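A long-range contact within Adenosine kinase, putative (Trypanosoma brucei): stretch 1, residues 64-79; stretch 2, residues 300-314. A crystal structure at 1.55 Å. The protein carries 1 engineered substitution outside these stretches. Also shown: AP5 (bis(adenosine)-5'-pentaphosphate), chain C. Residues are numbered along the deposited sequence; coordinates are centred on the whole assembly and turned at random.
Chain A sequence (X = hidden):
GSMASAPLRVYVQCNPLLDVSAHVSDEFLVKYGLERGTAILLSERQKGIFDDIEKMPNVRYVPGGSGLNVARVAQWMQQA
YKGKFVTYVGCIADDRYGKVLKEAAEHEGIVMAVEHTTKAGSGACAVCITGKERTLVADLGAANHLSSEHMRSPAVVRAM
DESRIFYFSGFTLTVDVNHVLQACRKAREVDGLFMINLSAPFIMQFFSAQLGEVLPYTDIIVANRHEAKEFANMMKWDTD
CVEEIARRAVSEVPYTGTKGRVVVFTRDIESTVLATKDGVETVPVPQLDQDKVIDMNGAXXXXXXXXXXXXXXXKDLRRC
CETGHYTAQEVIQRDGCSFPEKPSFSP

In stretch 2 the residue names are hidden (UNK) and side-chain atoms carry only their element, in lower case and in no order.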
# COMPACT_ATOMS: atom_id res chain seq x y z
N GLY A 64 2.43 4.32 10.46
CA GLY A 64 1.66 3.54 9.49
C GLY A 64 1.71 4.20 8.14
O GLY A 64 2.76 4.75 7.75
N GLY A 65 0.59 4.14 7.42
CA GLY A 65 0.53 4.57 6.01
C GLY A 65 0.82 3.36 5.14
O GLY A 65 1.81 2.68 5.34
N SER A 66 -0.05 3.10 4.18
CA SER A 66 0.08 1.90 3.35
C SER A 66 1.44 1.80 2.66
O SER A 66 2.19 0.82 2.89
CB SER A 66 -1.04 1.86 2.32
OG SER A 66 -0.86 0.75 1.47
N GLY A 67 1.78 2.80 1.87
CA GLY A 67 3.07 2.76 1.16
C GLY A 67 4.25 2.80 2.11
O GLY A 67 5.29 2.24 1.81
N LEU A 68 4.15 3.48 3.25
CA LEU A 68 5.29 3.51 4.14
C LEU A 68 5.49 2.12 4.77
O LEU A 68 6.62 1.63 4.91
CB LEU A 68 5.08 4.61 5.20
CG LEU A 68 6.28 4.86 6.10
CD1 LEU A 68 7.50 5.23 5.23
CD2 LEU A 68 5.92 6.03 7.05
N ASN A 69 4.39 1.44 5.11
CA ASN A 69 4.48 0.04 5.52
C ASN A 69 5.18 -0.84 4.46
O ASN A 69 6.06 -1.65 4.79
CB ASN A 69 3.08 -0.53 5.73
CG ASN A 69 2.39 0.03 6.95
OD1 ASN A 69 3.01 0.54 7.91
ND2 ASN A 69 1.08 -0.13 6.96
N VAL A 70 4.77 -0.66 3.20
CA VAL A 70 5.32 -1.44 2.08
C VAL A 70 6.82 -1.17 2.00
O VAL A 70 7.63 -2.10 1.88
CB VAL A 70 4.64 -1.10 0.74
CG1 VAL A 70 5.39 -1.74 -0.42
CG2 VAL A 70 3.19 -1.60 0.74
N ALA A 71 7.18 0.12 2.07
CA ALA A 71 8.58 0.50 1.96
C ALA A 71 9.40 -0.12 3.09
O ALA A 71 10.52 -0.60 2.89
CB ALA A 71 8.71 2.01 2.02
N ARG A 72 8.85 -0.13 4.30
CA ARG A 72 9.60 -0.63 5.45
C ARG A 72 9.74 -2.14 5.37
O ARG A 72 10.79 -2.65 5.71
CB ARG A 72 8.95 -0.21 6.79
CG ARG A 72 9.08 1.29 7.05
CD ARG A 72 8.17 1.73 8.21
NE ARG A 72 8.71 1.23 9.45
CZ ARG A 72 8.03 1.13 10.58
NH1 ARG A 72 6.74 1.49 10.63
NH2 ARG A 72 8.64 0.66 11.66
N VAL A 73 8.71 -2.85 4.89
CA VAL A 73 8.83 -4.31 4.73
C VAL A 73 9.83 -4.64 3.63
O VAL A 73 10.71 -5.49 3.85
CB VAL A 73 7.47 -4.93 4.43
CG1 VAL A 73 7.65 -6.43 4.06
CG2 VAL A 73 6.56 -4.78 5.68
N ALA A 74 9.78 -3.91 2.52
CA ALA A 74 10.78 -4.12 1.42
C ALA A 74 12.20 -3.88 1.90
O ALA A 74 13.09 -4.70 1.68
CB ALA A 74 10.43 -3.25 0.20
N GLN A 75 12.39 -2.79 2.65
CA GLN A 75 13.75 -2.48 3.13
C GLN A 75 14.23 -3.54 4.13
O GLN A 75 15.41 -3.91 4.15
CB GLN A 75 13.75 -1.06 3.74
CG GLN A 75 15.15 -0.49 4.08
CD GLN A 75 15.99 -0.22 2.84
OE1 GLN A 75 15.60 0.54 1.93
NE2 GLN A 75 17.09 -0.96 2.74
N TRP A 76 13.32 -4.04 4.97
CA TRP A 76 13.65 -5.07 5.96
C TRP A 76 14.19 -6.33 5.28
O TRP A 76 15.02 -7.05 5.83
CB TRP A 76 12.39 -5.45 6.78
CG TRP A 76 12.56 -6.56 7.78
CD1 TRP A 76 13.26 -6.51 8.94
CD2 TRP A 76 11.94 -7.85 7.73
NE1 TRP A 76 13.16 -7.71 9.61
CE2 TRP A 76 12.35 -8.55 8.88
CE3 TRP A 76 11.09 -8.48 6.82
CZ2 TRP A 76 11.95 -9.86 9.14
CZ3 TRP A 76 10.69 -9.78 7.07
CH2 TRP A 76 11.10 -10.45 8.23
N MET A 77 13.71 -6.57 4.07
CA MET A 77 14.17 -7.73 3.30
C MET A 77 15.47 -7.51 2.55
O MET A 77 16.00 -8.45 1.95
CB MET A 77 13.12 -8.11 2.27
CG MET A 77 11.88 -8.78 2.83
SD MET A 77 12.18 -10.35 3.65
CE MET A 77 12.58 -11.41 2.25
N GLN A 78 15.96 -6.27 2.55
CA GLN A 78 17.20 -5.93 1.85
C GLN A 78 18.12 -5.12 2.78
O GLN A 78 18.48 -3.99 2.49
CB GLN A 78 16.88 -5.14 0.56
CG GLN A 78 16.13 -5.95 -0.53
CD GLN A 78 16.96 -7.09 -1.12
OE1 GLN A 78 18.15 -7.16 -0.91
NE2 GLN A 78 16.31 -8.01 -1.83
N GLN A 79 18.46 -5.67 3.95
CA GLN A 79 19.12 -4.85 4.95
C GLN A 79 20.58 -4.51 4.61
O GLN A 79 21.15 -3.62 5.21
CB GLN A 79 18.98 -5.44 6.35
CG GLN A 79 17.58 -5.29 6.94
CD GLN A 79 17.50 -5.93 8.29
OE1 GLN A 79 18.43 -5.80 9.09
NE2 GLN A 79 16.40 -6.62 8.57
N UNK A 300 -1.78 -6.90 3.88
CA UNK A 300 -1.71 -6.46 2.47
C UNK A 300 -0.42 -5.72 2.16
O UNK A 300 0.31 -6.08 1.22
N UNK A 301 -0.12 -4.69 2.95
CA UNK A 301 1.13 -3.96 2.73
C UNK A 301 2.34 -4.88 2.90
O UNK A 301 3.35 -4.73 2.19
o UNK A 301 -0.18 -1.05 4.51
c UNK A 301 1.25 -2.80 3.72
o UNK A 301 -0.39 -1.64 2.40
c UNK A 301 0.14 -1.77 3.54
N UNK A 302 2.27 -5.81 3.85
CA UNK A 302 3.41 -6.72 4.08
C UNK A 302 3.62 -7.63 2.87
O UNK A 302 4.76 -7.85 2.45
c UNK A 302 3.21 -7.52 5.36
N UNK A 303 2.51 -8.12 2.30
CA UNK A 303 2.64 -8.90 1.05
C UNK A 303 3.36 -8.07 -0.02
O UNK A 303 4.31 -8.55 -0.66
c UNK A 303 1.65 -11.19 -3.35
c UNK A 303 1.36 -10.00 -0.86
c UNK A 303 1.84 -11.94 -2.20
c UNK A 303 1.71 -11.34 -0.96
c UNK A 303 1.26 -9.35 0.50
c UNK A 303 1.15 -9.25 -2.00
c UNK A 303 1.29 -9.84 -3.26
N UNK A 304 2.90 -6.83 -0.22
CA UNK A 304 3.46 -5.97 -1.26
C UNK A 304 4.94 -5.67 -1.00
O UNK A 304 5.75 -5.65 -1.94
c UNK A 304 2.63 -4.69 -1.40
c UNK A 304 3.81 -4.18 -5.13
c UNK A 304 3.03 -3.82 -2.55
s UNK A 304 2.44 -4.55 -4.09
N UNK A 305 5.31 -5.44 0.27
CA UNK A 305 6.73 -5.26 0.58
C UNK A 305 7.62 -6.43 0.18
O UNK A 305 8.70 -6.22 -0.40
N UNK A 306 7.16 -7.66 0.45
CA UNK A 306 7.97 -8.84 0.14
C UNK A 306 8.02 -8.99 -1.37
O UNK A 306 9.10 -9.30 -1.95
N UNK A 307 6.87 -8.82 -2.02
CA UNK A 307 6.80 -8.87 -3.49
C UNK A 307 7.83 -7.93 -4.13
O UNK A 307 8.61 -8.36 -5.01
c UNK A 307 5.32 -7.86 -7.75
c UNK A 307 4.35 -10.03 -7.34
c UNK A 307 5.13 -8.73 -5.45
c UNK A 307 4.54 -9.87 -5.92
c UNK A 307 4.73 -9.04 -8.23
c UNK A 307 5.53 -7.72 -6.36
c UNK A 307 5.37 -8.54 -3.94
N UNK A 308 7.89 -6.68 -3.67
CA UNK A 308 8.85 -5.71 -4.23
C UNK A 308 10.29 -6.07 -3.92
O UNK A 308 11.17 -5.85 -4.76
c UNK A 308 8.58 -4.33 -3.67
c UNK A 308 7.39 -3.63 -4.27
c UNK A 308 7.05 -2.34 -3.46
c UNK A 308 7.68 -3.26 -5.71
N UNK A 309 10.54 -6.61 -2.71
CA UNK A 309 11.92 -6.99 -2.35
C UNK A 309 12.48 -8.08 -3.27
O UNK A 309 13.69 -8.08 -3.55
o UNK A 309 11.53 -8.72 -0.66
c UNK A 309 12.03 -7.40 -0.88
N UNK A 310 11.62 -8.97 -3.75
CA UNK A 310 12.05 -10.02 -4.66
C UNK A 310 12.08 -9.53 -6.08
O UNK A 310 12.96 -9.92 -6.84
c UNK A 310 11.11 -11.21 -4.56
N UNK A 311 11.13 -8.66 -6.43
CA UNK A 311 11.05 -8.16 -7.81
C UNK A 311 12.31 -7.33 -8.09
O UNK A 311 12.87 -7.40 -9.22
c UNK A 311 9.94 -5.93 -11.59
c UNK A 311 8.35 -7.73 -11.56
c UNK A 311 8.59 -7.92 -10.21
c UNK A 311 9.03 -6.73 -12.25
o UNK A 311 8.81 -6.57 -13.60
c UNK A 311 9.75 -7.33 -8.04
c UNK A 311 9.47 -7.10 -9.51
c UNK A 311 10.16 -6.11 -10.23
N UNK A 312 12.74 -6.56 -7.09
CA UNK A 312 13.91 -5.69 -7.21
C UNK A 312 15.22 -6.45 -7.46
O UNK A 312 16.17 -5.86 -7.97
c UNK A 312 14.04 -4.76 -5.97
N UNK A 313 15.27 -7.74 -7.12
CA UNK A 313 16.46 -8.56 -7.38
C UNK A 313 16.27 -9.54 -8.53
O UNK A 313 17.04 -10.50 -8.68
c UNK A 313 17.62 -8.18 -5.20
c UNK A 313 17.03 -9.23 -6.12
c UNK A 313 15.92 -10.05 -5.37
N UNK A 314 15.23 -9.29 -9.33
CA UNK A 314 14.99 -10.00 -10.59
C UNK A 314 14.41 -11.39 -10.46
O UNK A 314 14.57 -12.20 -11.36
PA AP5 C . -4.85 -10.84 2.33
O1A AP5 C . -5.84 -11.11 3.46
O2A AP5 C . -5.36 -11.24 0.96
O3A AP5 C . -4.42 -9.29 2.22
PB AP5 C . -5.37 -8.00 2.44
O1B AP5 C . -6.82 -8.33 2.34
O2B AP5 C . -4.83 -6.93 1.56
O3B AP5 C . -4.99 -7.71 3.96
PG AP5 C . -5.70 -6.88 5.12
O1G AP5 C . -5.23 -7.45 6.42
O2G AP5 C . -7.22 -6.93 5.11
O3G AP5 C . -5.05 -5.49 4.89
PD AP5 C . -5.26 -4.09 5.67
O1D AP5 C . -6.26 -4.16 6.80
O2D AP5 C . -5.47 -3.07 4.58
O3D AP5 C . -3.82 -3.92 6.36
PE AP5 C . -2.51 -3.26 5.69
O1E AP5 C . -2.42 -3.67 4.25
O2E AP5 C . -1.30 -3.53 6.59
O5F AP5 C . -3.47 -11.54 2.73
C5F AP5 C . -2.29 -11.32 1.95
C4F AP5 C . -1.34 -12.47 2.17
O4F AP5 C . -1.09 -12.64 3.57
C3F AP5 C . -1.88 -13.83 1.74
O3F AP5 C . -1.60 -14.05 0.38
C2F AP5 C . -1.19 -14.78 2.68
O2F AP5 C . 0.11 -15.05 2.22
C1F AP5 C . -1.07 -13.96 3.97
N9A AP5 C . -2.20 -14.16 4.91
C8A AP5 C . -3.22 -13.24 5.21
N7A AP5 C . -4.03 -13.82 6.14
C5A AP5 C . -3.55 -15.04 6.44
C6A AP5 C . -3.93 -16.02 7.33
N6A AP5 C . -4.93 -15.84 8.20
N1A AP5 C . -3.19 -17.18 7.41
C2A AP5 C . -2.06 -17.37 6.64
N3A AP5 C . -1.67 -16.38 5.76
C4A AP5 C . -2.38 -15.24 5.68
O5J AP5 C . -2.84 -1.67 5.70
C5J AP5 C . -3.05 -1.00 6.94
C4J AP5 C . -2.52 0.41 6.71
O4J AP5 C . -3.41 1.14 5.85
C3J AP5 C . -2.48 1.26 7.98
O3J AP5 C . -1.11 1.36 8.39
C2J AP5 C . -3.09 2.61 7.56
O2J AP5 C . -2.31 3.73 7.97
C1J AP5 C . -3.10 2.50 6.06
N9B AP5 C . -4.10 3.37 5.41
C8B AP5 C . -5.45 3.35 5.66
N7B AP5 C . -6.00 4.33 4.90
C5B AP5 C . -5.01 4.96 4.19
C6B AP5 C . -5.02 6.01 3.26
N6B AP5 C . -6.12 6.71 2.94
N1B AP5 C . -3.81 6.39 2.78
C2B AP5 C . -2.62 5.75 3.05
N3B AP5 C . -2.60 4.74 4.00
C4B AP5 C . -3.80 4.34 4.52

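Position 300 has no side-chain atoms and touches nothing of stretch 1. Its CA lies 3.3 Å from O2B of the bound AP5, and a CB would clash with that oxygen, so the residue is Gly-300. Position 301 carries two carbons, the second bearing two oxygens, which is a carboxylate joined to CA through the single carbon CB; one of the two oxygens lies 2.6 Å from Ser-66 OG and the other 2.9 Å from Asn-69 ND2: Asp-301. OD1 accepts a hydrogen bond from Ser-66, and OD2 accepts one from Asn-69, nearly linear at 170°. Position 302 has a single carbon, CB, 4.3 Å from Val-73 CG2, and is Ala-302.

At 303, one carbon leads to a ring of six carbons with no oxygen; its CA-to-CB bond points away from stretch 1, the side chain makes no contact with it, and the residue is Phe-303. Position 304 shows an unbranched chain of two carbons, a sulfur and a terminal carbon, a thioether; one carbon of the chain packs 3.8 Å from Val-70 CG1: Met-304. This carbon is CG, while the end of the side chain leads away.

Position 305 has no side-chain atoms, and its CA comes within 3.5 Å of Val-70 O and 3.8 Å of Val-73 CG1. A CB here would lie 2.4 Å from Val-73 CB, so the space is already taken and the residue is Gly-305. Position 306 is also bare, with its backbone N 3.8 Å from Val-73 CG1: Gly-306. Here the neighbouring helix would leave room for a CB, and the identity rests on the missing atoms alone.

Position 307 again has one carbon and a six-carbon ring, out of reach of stretch 1: Phe-307. Position 308 has four carbons forked at the second, and one branch carbon lies 3.5 Å from Val-70 CG1: Leu-308, the carbon being CD1. Position 309 has one carbon and one oxygen, the oxygen 3.4 Å from Met-77 CB, and is Ser-309. Its OG donates to Gly-306 O at 2.8 Å, while its backbone O accepts a hydrogen bond from Gln-78 NE2 at 3.1 Å.

The single carbon at 310 points away and identifies Ala-310. At 311 one carbon, then a six-carbon ring bearing one oxygen, distant from stretch 1, gives Tyr-311. One carbon at 312 gives Ala-312. Position 313 has three carbons, branched at the first, one of them 3.6 Å from Gln-78 NE2: Val-313. Position 314 has no side chain and a positive phi of 78°, which favours Gly-314.

The helices cross at -45°, with their axes approaching to 7.3 Å. Gly-305 permits this closeness: its CA is 4.3 Å from Ala-74 CA, and its O receives a CA-H...O contact from Ala-74 CA at 3.5 Å. Val-70 fits as a knob among Asp-301, Met-304, Gly-305 and Leu-308. Hydrogen bonds from Ser-66 and Asn-69 to Asp-301 at one end, and from Gln-78 to the backbone O of Ser-309 at the other, flank this apolar centre. AP5 joins the Asp-301 end, where Asn-69 ND2 also donates to AP5 O3J at 3.0 Å and Asp-301 N donates to AP5 O1E at 2.8 Å.

Stretch 2 (300-314) GDAFMGGFLSAYAVG
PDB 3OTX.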